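PDB 6LKY: putative isocitrate dehydrogenase, NAD-dependent from Methylococcus capsulatus, which probably catalyses the NAD-dependent oxidative decarboxylation of isocitrate to 2-oxoglutarate with the help of magnesium, and binds NAD at its cofactor site. Local coordinates for residues Arg62-Thr70 against Asp255-Ser265; Gly243-Asn251 against Asn276-Met286. The protein carries 1 engineered substitution. All coordinates share one frame; numbering follows the deposited sequence.

Contact 1: residues Arg62-Thr70 against Asp255-Ser265. With NAD (nicotinamide-adenine-dinucleotide), chain C.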
loop_
_atom_site.group_PDB
_atom_site.type_symbol
_atom_site.label_atom_id
_atom_site.label_comp_id
_atom_site.label_asym_id
_atom_site.label_seq_id
_atom_site.Cartn_x
_atom_site.Cartn_y
_atom_site.Cartn_z
ATOM N N ARG A 62 6.977 12.467 -29.918
ATOM C CA ARG A 62 5.972 11.503 -29.457
ATOM C C ARG A 62 6.586 10.417 -28.577
ATOM O O ARG A 62 5.838 9.579 -28.067
ATOM C CB ARG A 62 5.199 10.807 -30.596
ATOM C CG ARG A 62 4.472 11.723 -31.588
ATOM C CD ARG A 62 3.888 12.999 -30.963
ATOM N NE ARG A 62 2.673 12.803 -30.159
ATOM C CZ ARG A 62 1.922 13.798 -29.684
ATOM N NH1 ARG A 62 2.239 15.058 -29.945
ATOM N NH2 ARG A 62 0.840 13.542 -28.962
ATOM N N ILE A 63 7.907 10.382 -28.397
ATOM C CA ILE A 63 8.575 9.387 -27.564
ATOM C C ILE A 63 9.558 10.104 -26.648
ATOM O O ILE A 63 10.294 10.997 -27.084
ATOM C CB ILE A 63 9.305 8.316 -28.402
ATOM C CG1 ILE A 63 8.378 7.735 -29.472
ATOM C CG2 ILE A 63 9.833 7.205 -27.510
ATOM C CD1 ILE A 63 7.257 6.881 -28.901
ATOM N N CYS A 64 9.581 9.700 -25.379
ATOM C CA CYS A 64 10.409 10.354 -24.380
ATOM C C CYS A 64 11.010 9.311 -23.451
ATOM O O CYS A 64 10.345 8.349 -23.061
ATOM C CB CYS A 64 9.606 11.400 -23.587
ATOM S SG CYS A 64 10.559 12.295 -22.343
ATOM N N PHE A 65 12.286 9.495 -23.143
ATOM C CA PHE A 65 13.052 8.674 -22.214
ATOM C C PHE A 65 13.428 9.590 -21.053
ATOM O O PHE A 65 14.170 10.560 -21.247
ATOM C CB PHE A 65 14.282 8.114 -22.922
ATOM C CG PHE A 65 14.908 6.945 -22.242
ATOM C CD1 PHE A 65 14.139 5.883 -21.796
ATOM C CD2 PHE A 65 16.284 6.887 -22.084
ATOM C CE1 PHE A 65 14.741 4.793 -21.182
ATOM C CE2 PHE A 65 16.884 5.806 -21.463
ATOM C CZ PHE A 65 16.119 4.761 -21.015
ATOM N N LYS A 66 12.906 9.308 -19.857
ATOM C CA LYS A 66 12.905 10.286 -18.771
ATOM C C LYS A 66 13.509 9.689 -17.508
ATOM O O LYS A 66 13.011 8.689 -16.988
ATOM C CB LYS A 66 11.485 10.795 -18.488
ATOM C CG LYS A 66 11.441 11.945 -17.482
ATOM C CD LYS A 66 10.055 12.116 -16.831
ATOM C CE LYS A 66 9.583 10.850 -16.137
ATOM N NZ LYS A 66 10.325 10.504 -14.882
ATOM N N GLY A 67 14.591 10.289 -17.025
ATOM C CA GLY A 67 15.128 9.943 -15.729
ATOM C C GLY A 67 14.204 10.430 -14.624
ATOM O O GLY A 67 13.242 11.161 -14.874
ATOM N N PRO A 68 14.472 10.029 -13.383
ATOM C CA PRO A 68 13.589 10.422 -12.273
ATOM C C PRO A 68 13.618 11.923 -12.047
ATOM O O PRO A 68 14.664 12.565 -12.164
ATOM C CB PRO A 68 14.176 9.676 -11.072
ATOM C CG PRO A 68 15.648 9.486 -11.441
ATOM C CD PRO A 68 15.597 9.194 -12.926
ATOM N N LEU A 69 12.454 12.483 -11.719
ATOM C CA LEU A 69 12.328 13.913 -11.478
ATOM C C LEU A 69 11.932 14.143 -10.027
ATOM O O LEU A 69 10.976 13.532 -9.537
ATOM C CB LEU A 69 11.310 14.534 -12.435
ATOM C CG LEU A 69 11.738 14.434 -13.905
ATOM C CD1 LEU A 69 10.731 15.109 -14.841
ATOM C CD2 LEU A 69 13.119 15.049 -14.079
ATOM N N THR A 70 12.681 15.008 -9.342
ATOM C CA THR A 70 12.369 15.360 -7.954
ATOM C C THR A 70 11.071 16.165 -7.874
ATOM O O THR A 70 10.878 17.120 -8.631
ATOM C CB THR A 70 13.525 16.175 -7.363
ATOM O OG1 THR A 70 14.641 15.308 -7.126
ATOM C CG2 THR A 70 13.115 16.894 -6.057
ATOM N N ASP A 255 -1.244 8.846 -28.593
ATOM C CA ASP A 255 -0.405 9.624 -29.492
ATOM C C ASP A 255 1.027 9.789 -29.015
ATOM O O ASP A 255 1.824 10.430 -29.713
ATOM C CB ASP A 255 -1.015 11.018 -29.696
ATOM C CG ASP A 255 -2.146 11.013 -30.683
ATOM O OD1 ASP A 255 -2.333 9.979 -31.362
ATOM O OD2 ASP A 255 -2.853 12.035 -30.774
ATOM N N ALA A 256 1.379 9.254 -27.850
ATOM C CA ALA A 256 2.709 9.486 -27.315
ATOM C C ALA A 256 2.989 8.440 -26.253
ATOM O O ALA A 256 2.077 7.770 -25.757
ATOM C CB ALA A 256 2.859 10.907 -26.752
ATOM N N ALA A 257 4.268 8.311 -25.908
ATOM C CA ALA A 257 4.694 7.344 -24.912
ATOM C C ALA A 257 5.952 7.864 -24.239
ATOM O O ALA A 257 6.820 8.449 -24.896
ATOM C CB ALA A 257 4.955 5.967 -25.536
ATOM N N LEU A 258 6.046 7.636 -22.929
ATOM C CA LEU A 258 7.167 8.109 -22.129
ATOM C C LEU A 258 7.632 6.986 -21.212
ATOM O O LEU A 258 6.839 6.437 -20.439
ATOM C CB LEU A 258 6.762 9.355 -21.332
ATOM C CG LEU A 258 7.816 10.026 -20.434
ATOM C CD1 LEU A 258 7.555 11.522 -20.348
ATOM C CD2 LEU A 258 7.839 9.403 -19.032
ATOM N N PHE A 259 8.919 6.661 -21.266
ATOM C CA PHE A 259 9.434 5.487 -20.576
ATOM C C PHE A 259 10.367 5.916 -19.452
ATOM O O PHE A 259 11.124 6.879 -19.606
ATOM C CB PHE A 259 10.115 4.546 -21.581
ATOM C CG PHE A 259 9.182 4.104 -22.662
ATOM C CD1 PHE A 259 8.963 4.905 -23.771
ATOM C CD2 PHE A 259 8.451 2.938 -22.524
ATOM C CE1 PHE A 259 8.066 4.525 -24.745
ATOM C CE2 PHE A 259 7.548 2.550 -23.494
ATOM C CZ PHE A 259 7.346 3.342 -24.599
ATOM N N GLU A 260 10.282 5.232 -18.303
ATOM C CA GLU A 260 11.035 5.699 -17.146
ATOM C C GLU A 260 11.257 4.560 -16.162
ATOM O O GLU A 260 10.566 3.543 -16.191
ATOM C CB GLU A 260 10.294 6.841 -16.435
ATOM C CG GLU A 260 8.921 6.391 -15.897
ATOM C CD GLU A 260 8.159 7.493 -15.143
ATOM O OE1 GLU A 260 8.807 8.413 -14.595
ATOM O OE2 GLU A 260 6.908 7.433 -15.095
ATOM N N ALA A 261 12.223 4.758 -15.266
ATOM C CA ALA A 261 12.280 3.909 -14.086
ATOM C C ALA A 261 11.104 4.223 -13.152
ATOM O O ALA A 261 10.517 5.310 -13.178
ATOM C CB ALA A 261 13.614 4.080 -13.349
ATOM N N VAL A 262 10.759 3.237 -12.327
ATOM C CA VAL A 262 9.720 3.419 -11.319
ATOM C C VAL A 262 10.227 4.254 -10.148
ATOM O O VAL A 262 9.457 4.996 -9.516
ATOM C CB VAL A 262 9.222 2.029 -10.874
ATOM C CG1 VAL A 262 8.540 2.091 -9.522
ATOM C CG2 VAL A 262 8.322 1.415 -11.955
ATOM N N HIS A 263 11.521 4.171 -9.853
ATOM C CA HIS A 263 12.070 4.794 -8.664
ATOM C C HIS A 263 12.234 6.296 -8.868
ATOM O O HIS A 263 12.047 6.830 -9.968
ATOM C CB HIS A 263 13.401 4.135 -8.285
ATOM C CG HIS A 263 14.481 4.286 -9.317
ATOM N ND1 HIS A 263 15.039 5.507 -9.646
ATOM C CD2 HIS A 263 15.132 3.363 -10.065
ATOM C CE1 HIS A 263 15.967 5.330 -10.571
ATOM N NE2 HIS A 263 16.049 4.037 -10.838
ATOM N N GLY A 264 12.602 6.975 -7.786
ATOM C CA GLY A 264 12.838 8.400 -7.797
ATOM C C GLY A 264 14.298 8.787 -7.945
ATOM O O GLY A 264 15.136 8.013 -8.420
ATOM N N SER A 265 14.596 10.031 -7.569
ATOM C CA SER A 265 15.932 10.585 -7.763
ATOM C C SER A 265 16.926 10.147 -6.692
ATOM O O SER A 265 18.097 10.537 -6.771
ATOM C CB SER A 265 15.864 12.112 -7.824
ATOM O OG SER A 265 15.117 12.642 -6.738
HETATM P PA NAD C . 13.344 7.059 -4.132
HETATM O O1A NAD C . 14.105 8.204 -4.755
HETATM O O2A NAD C . 12.867 6.099 -5.180
HETATM O O5B NAD C . 14.265 6.356 -3.028
HETATM C C5B NAD C . 13.708 5.302 -2.247
HETATM C C4B NAD C . 14.825 4.377 -1.806
HETATM O O4B NAD C . 15.182 3.574 -2.949
HETATM C C3B NAD C . 16.042 5.193 -1.387
HETATM O O3B NAD C . 16.657 4.624 -0.241
HETATM C C2B NAD C . 16.958 5.097 -2.597
HETATM O O2B NAD C . 18.356 5.197 -2.286
HETATM C C1B NAD C . 16.565 3.773 -3.237
HETATM N N9A NAD C . 16.841 3.971 -4.653
HETATM C C8A NAD C . 15.726 4.206 -5.588
HETATM N N7A NAD C . 16.481 4.112 -6.852
HETATM C C5A NAD C . 17.210 2.857 -6.704
HETATM C C6A NAD C . 18.504 2.874 -7.499
HETATM N N6A NAD C . 18.185 2.748 -8.930
HETATM N N1A NAD C . 19.297 1.712 -7.069
HETATM C C2A NAD C . 19.703 1.745 -5.649
HETATM N N3A NAD C . 19.016 2.809 -4.914
HETATM C C4A NAD C . 17.594 2.853 -5.245
HETATM O O3 NAD C . 12.028 7.585 -3.378
HETATM P PN NAD C . 11.941 8.834 -2.388
HETATM O O1N NAD C . 13.177 9.055 -1.575
HETATM O O2N NAD C . 10.719 8.574 -1.522
HETATM O O5D NAD C . 11.694 10.128 -3.310
HETATM C C5D NAD C . 12.806 10.899 -3.795
HETATM C C4D NAD C . 12.323 11.857 -4.876
HETATM O O4D NAD C . 12.032 11.161 -6.101
HETATM C C3D NAD C . 11.046 12.581 -4.446
HETATM O O3D NAD C . 11.216 13.965 -4.739
HETATM C C2D NAD C . 9.981 11.973 -5.340
HETATM O O2D NAD C . 8.923 12.868 -5.676
HETATM C C1D NAD C . 10.756 11.604 -6.597
HETATM N N1N NAD C . 9.964 10.613 -7.369
HETATM C C2N NAD C . 10.383 10.475 -8.756
HETATM C C3N NAD C . 9.340 9.606 -9.421
HETATM C C7N NAD C . 9.342 9.707 -10.949
HETATM O O7N NAD C . 9.068 8.458 -11.570
HETATM N N7N NAD C . 10.568 10.328 -11.443
HETATM C C4N NAD C . 9.303 8.181 -8.892
HETATM C C5N NAD C . 9.297 8.131 -7.377
HETATM C C6N NAD C . 9.845 9.342 -6.618
HETATM O O HOH W 1 13.477 7.251 -14.780
#
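K66 and E260 lie side by side in a salt bridge, NZ to OE1 2.6 Å, the amine coming to the anti side of the carboxylate, tilted 30° out of its plane. K66 starts extended (CG anti to N, chi1 -173°) and bends at chi3 and chi4, bringing NZ back to G67 O. P68 CB packs on G264 C at 3.3 Å, and the hydroxyls of T70 and S265 share a hydrogen bond. G264 N donates to the cofactor phosphate oxygen O2A (2.8 Å). The H263 ring lies between A261 CB and, on the opposite face, adenine N7A; its ND1 donates to G264 O (2.8 Å), which lies near the ring plane, fixing the ring's rotation. With an alanine here, the adenine would probably lose the flat face that its N7A and N6A rest against, and G264 O the ND1 donor. N81 gives K66 NZ a further partner, while R85 and N251 hold E260 OE2. Beneath this pocket, parallel strands 63-66 and 257-261 are neighbours in the central sheet of the isocitrate/isopropylmalate dehydrogenase fold, joined by F259 N to C64 O (2.8 Å). At the far end, R62 NE gives D255 O a nearly straight bond, 2.6 Å and 175°.

Contact 2: residues Gly243-Asn251 against Asn276-Met286. With NAD (nicotinamide-adenine-dinucleotide), chain C; ACE (acetyl group), chain D.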
loop_
_atom_site.group_PDB
_atom_site.type_symbol
_atom_site.label_atom_id
_atom_site.label_comp_id
_atom_site.label_asym_id
_atom_site.label_seq_id
_atom_site.Cartn_x
_atom_site.Cartn_y
_atom_site.Cartn_z
ATOM N N GLY A 243 13.783 -4.906 -5.666
ATOM C CA GLY A 243 13.944 -3.502 -5.336
ATOM C C GLY A 243 13.585 -2.593 -6.500
ATOM O O GLY A 243 13.435 -3.008 -7.636
ATOM N N LEU A 244 13.473 -1.304 -6.146
ATOM C CA LEU A 244 13.181 -0.244 -7.104
ATOM C C LEU A 244 14.281 -0.087 -8.137
ATOM O O LEU A 244 14.025 0.451 -9.221
ATOM C CB LEU A 244 13.011 1.087 -6.369
ATOM C CG LEU A 244 11.766 1.287 -5.511
ATOM C CD1 LEU A 244 11.838 2.633 -4.815
ATOM C CD2 LEU A 244 10.520 1.202 -6.385
ATOM N N GLY A 245 15.506 -0.505 -7.812
ATOM C CA GLY A 245 16.598 -0.463 -8.769
ATOM C C GLY A 245 16.373 -1.310 -9.999
ATOM O O GLY A 245 17.137 -1.183 -10.963
ATOM N N LEU A 246 15.331 -2.153 -9.996
ATOM C CA LEU A 246 15.113 -3.133 -11.046
ATOM C C LEU A 246 13.946 -2.836 -11.976
ATOM O O LEU A 246 13.912 -3.395 -13.074
ATOM C CB LEU A 246 14.886 -4.519 -10.419
ATOM C CG LEU A 246 15.994 -5.022 -9.491
ATOM C CD1 LEU A 246 15.566 -6.287 -8.753
ATOM C CD2 LEU A 246 17.265 -5.294 -10.288
ATOM N N THR A 247 12.993 -1.987 -11.589
ATOM C CA THR A 247 11.665 -2.009 -12.201
ATOM C C THR A 247 11.395 -0.765 -13.030
ATOM O O THR A 247 11.735 0.351 -12.626
ATOM C CB THR A 247 10.557 -2.149 -11.145
ATOM O OG1 THR A 247 10.852 -1.325 -10.012
ATOM C CG2 THR A 247 10.441 -3.588 -10.683
ATOM N N ALA A 248 10.725 -0.963 -14.170
ATOM C CA ALA A 248 10.478 0.095 -15.132
ATOM C C ALA A 248 8.987 0.252 -15.405
ATOM O O ALA A 248 8.180 -0.632 -15.113
ATOM C CB ALA A 248 11.220 -0.168 -16.446
ATOM N N GLY A 249 8.637 1.408 -15.958
ATOM C CA GLY A 249 7.268 1.747 -16.274
ATOM C C GLY A 249 7.164 2.457 -17.607
ATOM O O GLY A 249 8.064 3.221 -17.992
ATOM N N ALA A 250 6.095 2.153 -18.341
ATOM C CA ALA A 250 5.745 2.827 -19.586
ATOM C C ALA A 250 4.474 3.643 -19.398
ATOM O O ALA A 250 3.462 3.107 -18.943
ATOM C CB ALA A 250 5.534 1.816 -20.711
ATOM N N ASN A 251 4.519 4.927 -19.747
ATOM C CA ASN A 251 3.352 5.805 -19.758
ATOM C C ASN A 251 2.843 5.908 -21.192
ATOM O O ASN A 251 3.493 6.523 -22.043
ATOM C CB ASN A 251 3.698 7.191 -19.210
ATOM C CG ASN A 251 4.311 7.145 -17.814
ATOM O OD1 ASN A 251 3.604 7.246 -16.808
ATOM N ND2 ASN A 251 5.630 7.020 -17.748
ATOM N N ASN A 276 21.729 1.383 -8.883
ATOM C CA ASN A 276 21.448 0.312 -9.828
ATOM C C ASN A 276 20.856 0.884 -11.109
ATOM O O ASN A 276 19.830 1.572 -11.052
ATOM C CB ASN A 276 20.488 -0.698 -9.219
ATOM C CG ASN A 276 20.426 -1.987 -10.005
ATOM O OD1 ASN A 276 20.731 -2.021 -11.206
ATOM N ND2 ASN A 276 20.033 -3.065 -9.330
ATOM N N PRO A 277 21.461 0.643 -12.271
ATOM C CA PRO A 277 20.919 1.177 -13.523
ATOM C C PRO A 277 19.916 0.262 -14.199
ATOM O O PRO A 277 19.400 0.620 -15.264
ATOM C CB PRO A 277 22.182 1.335 -14.386
ATOM C CG PRO A 277 23.072 0.211 -13.926
ATOM C CD PRO A 277 22.781 0.008 -12.457
ATOM N N THR A 278 19.630 -0.886 -13.587
ATOM C CA THR A 278 18.771 -1.889 -14.207
ATOM C C THR A 278 17.414 -1.314 -14.578
ATOM O O THR A 278 16.920 -1.540 -15.687
ATOM C CB THR A 278 18.600 -3.069 -13.259
ATOM O OG1 THR A 278 19.889 -3.598 -12.928
ATOM C CG2 THR A 278 17.713 -4.148 -13.883
ATOM N N ALA A 279 16.781 -0.585 -13.650
ATOM C CA ALA A 279 15.446 -0.050 -13.913
ATOM C C ALA A 279 15.445 0.847 -15.144
ATOM O O ALA A 279 14.585 0.714 -16.025
ATOM C CB ALA A 279 14.932 0.709 -12.688
ATOM N N MET A 280 16.421 1.756 -15.237
ATOM C CA MET A 280 16.489 2.636 -16.403
ATOM C C MET A 280 16.763 1.847 -17.678
ATOM O O MET A 280 16.191 2.138 -18.738
ATOM C CB MET A 280 17.564 3.702 -16.198
ATOM C CG MET A 280 17.332 4.935 -17.059
ATOM S SD MET A 280 15.905 5.886 -16.462
ATOM C CE MET A 280 14.983 6.138 -17.986
ATOM N N ILE A 281 17.613 0.822 -17.586
ATOM C CA ILE A 281 17.915 0.002 -18.755
ATOM C C ILE A 281 16.673 -0.765 -19.214
ATOM O O ILE A 281 16.381 -0.830 -20.413
ATOM C CB ILE A 281 19.116 -0.911 -18.433
ATOM C CG1 ILE A 281 20.388 -0.058 -18.344
ATOM C CG2 ILE A 281 19.313 -1.953 -19.495
ATOM C CD1 ILE A 281 21.450 -0.600 -17.400
ATOM N N MET A 282 15.889 -1.304 -18.266
ATOM C CA MET A 282 14.636 -1.986 -18.602
ATOM C C MET A 282 13.617 -1.015 -19.182
ATOM O O MET A 282 12.842 -1.384 -20.076
ATOM C CB MET A 282 14.051 -2.684 -17.370
ATOM C CG MET A 282 14.846 -3.884 -16.844
ATOM S SD MET A 282 15.091 -5.196 -18.083
ATOM C CE MET A 282 13.426 -5.878 -18.150
ATOM N N ALA A 283 13.601 0.230 -18.695
ATOM C CA ALA A 283 12.762 1.243 -19.329
ATOM C C ALA A 283 13.162 1.425 -20.786
ATOM O O ALA A 283 12.301 1.544 -21.669
ATOM C CB ALA A 283 12.852 2.574 -18.569
ATOM N N GLY A 284 14.471 1.442 -21.049
ATOM C CA GLY A 284 14.945 1.457 -22.425
ATOM C C GLY A 284 14.452 0.268 -23.231
ATOM O O GLY A 284 14.066 0.410 -24.390
ATOM N N ALA A 285 14.501 -0.927 -22.643
ATOM C CA ALA A 285 13.966 -2.102 -23.335
ATOM C C ALA A 285 12.497 -1.904 -23.703
ATOM O O ALA A 285 12.085 -2.164 -24.844
ATOM C CB ALA A 285 14.142 -3.362 -22.481
ATOM N N MET A 286 11.687 -1.445 -22.739
ATOM C CA MET A 286 10.262 -1.238 -23.008
ATOM C C MET A 286 10.071 -0.211 -24.114
ATOM O O MET A 286 9.211 -0.377 -24.993
ATOM C CB MET A 286 9.536 -0.774 -21.741
ATOM C CG MET A 286 9.487 -1.768 -20.595
ATOM S SD MET A 286 8.414 -1.184 -19.247
ATOM C CE MET A 286 6.805 -1.494 -19.974
HETATM P PA NAD C . 13.344 7.059 -4.132
HETATM O O1A NAD C . 14.105 8.204 -4.755
HETATM O O2A NAD C . 12.867 6.099 -5.180
HETATM O O5B NAD C . 14.265 6.356 -3.028
HETATM C C5B NAD C . 13.708 5.302 -2.247
HETATM C C4B NAD C . 14.825 4.377 -1.806
HETATM O O4B NAD C . 15.182 3.574 -2.949
HETATM C C3B NAD C . 16.042 5.193 -1.387
HETATM O O3B NAD C . 16.657 4.624 -0.241
HETATM C C2B NAD C . 16.958 5.097 -2.597
HETATM O O2B NAD C . 18.356 5.197 -2.286
HETATM C C1B NAD C . 16.565 3.773 -3.237
HETATM N N9A NAD C . 16.841 3.971 -4.653
HETATM C C8A NAD C . 15.726 4.206 -5.588
HETATM N N7A NAD C . 16.481 4.112 -6.852
HETATM C C5A NAD C . 17.210 2.857 -6.704
HETATM C C6A NAD C . 18.504 2.874 -7.499
HETATM N N6A NAD C . 18.185 2.748 -8.930
HETATM N N1A NAD C . 19.297 1.712 -7.069
HETATM C C2A NAD C . 19.703 1.745 -5.649
HETATM N N3A NAD C . 19.016 2.809 -4.914
HETATM C C4A NAD C . 17.594 2.853 -5.245
HETATM O O3 NAD C . 12.028 7.585 -3.378
HETATM P PN NAD C . 11.941 8.834 -2.388
HETATM O O1N NAD C . 13.177 9.055 -1.575
HETATM O O2N NAD C . 10.719 8.574 -1.522
HETATM O O5D NAD C . 11.694 10.128 -3.310
HETATM C C5D NAD C . 12.806 10.899 -3.795
HETATM C C4D NAD C . 12.323 11.857 -4.876
HETATM O O4D NAD C . 12.032 11.161 -6.101
HETATM C C3D NAD C . 11.046 12.581 -4.446
HETATM O O3D NAD C . 11.216 13.965 -4.739
HETATM C C2D NAD C . 9.981 11.973 -5.340
HETATM O O2D NAD C . 8.923 12.868 -5.676
HETATM C C1D NAD C . 10.756 11.604 -6.597
HETATM N N1N NAD C . 9.964 10.613 -7.369
HETATM C C2N NAD C . 10.383 10.475 -8.756
HETATM C C3N NAD C . 9.340 9.606 -9.421
HETATM C C7N NAD C . 9.342 9.707 -10.949
HETATM O O7N NAD C . 9.068 8.458 -11.570
HETATM N N7N NAD C . 10.568 10.328 -11.443
HETATM C C4N NAD C . 9.303 8.181 -8.892
HETATM C C5N NAD C . 9.297 8.131 -7.377
HETATM C C6N NAD C . 9.845 9.342 -6.618
HETATM C C ACE D . 16.504 -0.360 -3.742
HETATM O O ACE D . 16.635 -0.466 -4.965
HETATM C CH3 ACE D . 15.173 -0.550 -3.089
#
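G245 O draws three residues of segment 276-286 around it: A279 N donates to it at 2.8 Å, the N-H arriving from above the carbonyl plane, while T278 CB and N276 CG pack close by. N276 has CG anti to its backbone N (chi1 -166°), which sets OD1 where it can accept from T278 N at 2.9 Å, a capping bond at the turn that leads into helix 278-290; D317 takes a bond from ND2. L246 lies alongside T278, CD2 to CG2 3.8 Å, and crosses N276. G245 has no side chain, and a CB there would run into that of N276. Strand 248-251 then passes over the helix at an angle of 38°, its axis 7.2 Å away. A248 CB sits down on the helix backbone, 3.3 Å from A283 N, with the CB atoms of M282 and A283 around it. M286 bends at its last torsion (chi3 76°), carrying CE to A250 CB at 3.6 Å. On the pocket side the adenine amine N6A donates to N276 O (2.9 Å), and G245 N holds an acetyl group, probably from the crystallisation liquor. The small residues of the strand thus let helix and sheet close together, and because the same residue makes the capping bond and accepts from N6A, the adenine site is probably tied to the position of the helix start.

In the fold
From the N terminus, the chain reaches strand 63-66 early and then runs through a long excursion of helices and strands before returning at 257-261, where contact 1 closes a span of some 185 residues. Contact 2 closes a much shorter one: the chain leaves strand 248-252, turns through strand 257-261 and comes back as helix 278-290. The segments alternate along the sequence, and the two contacts cross. Strand 257-261 is their meeting place, pairing in parallel with 63-66 and antiparallel with 248-252, as with G249 N at E260 O. F65 also reaches G284 on the helix. Together they join the central sheet and the helix against it to the NAD site: contact 1 follows the cofactor from nicotinamide to adenine, and contact 2 meets mainly its adenine end.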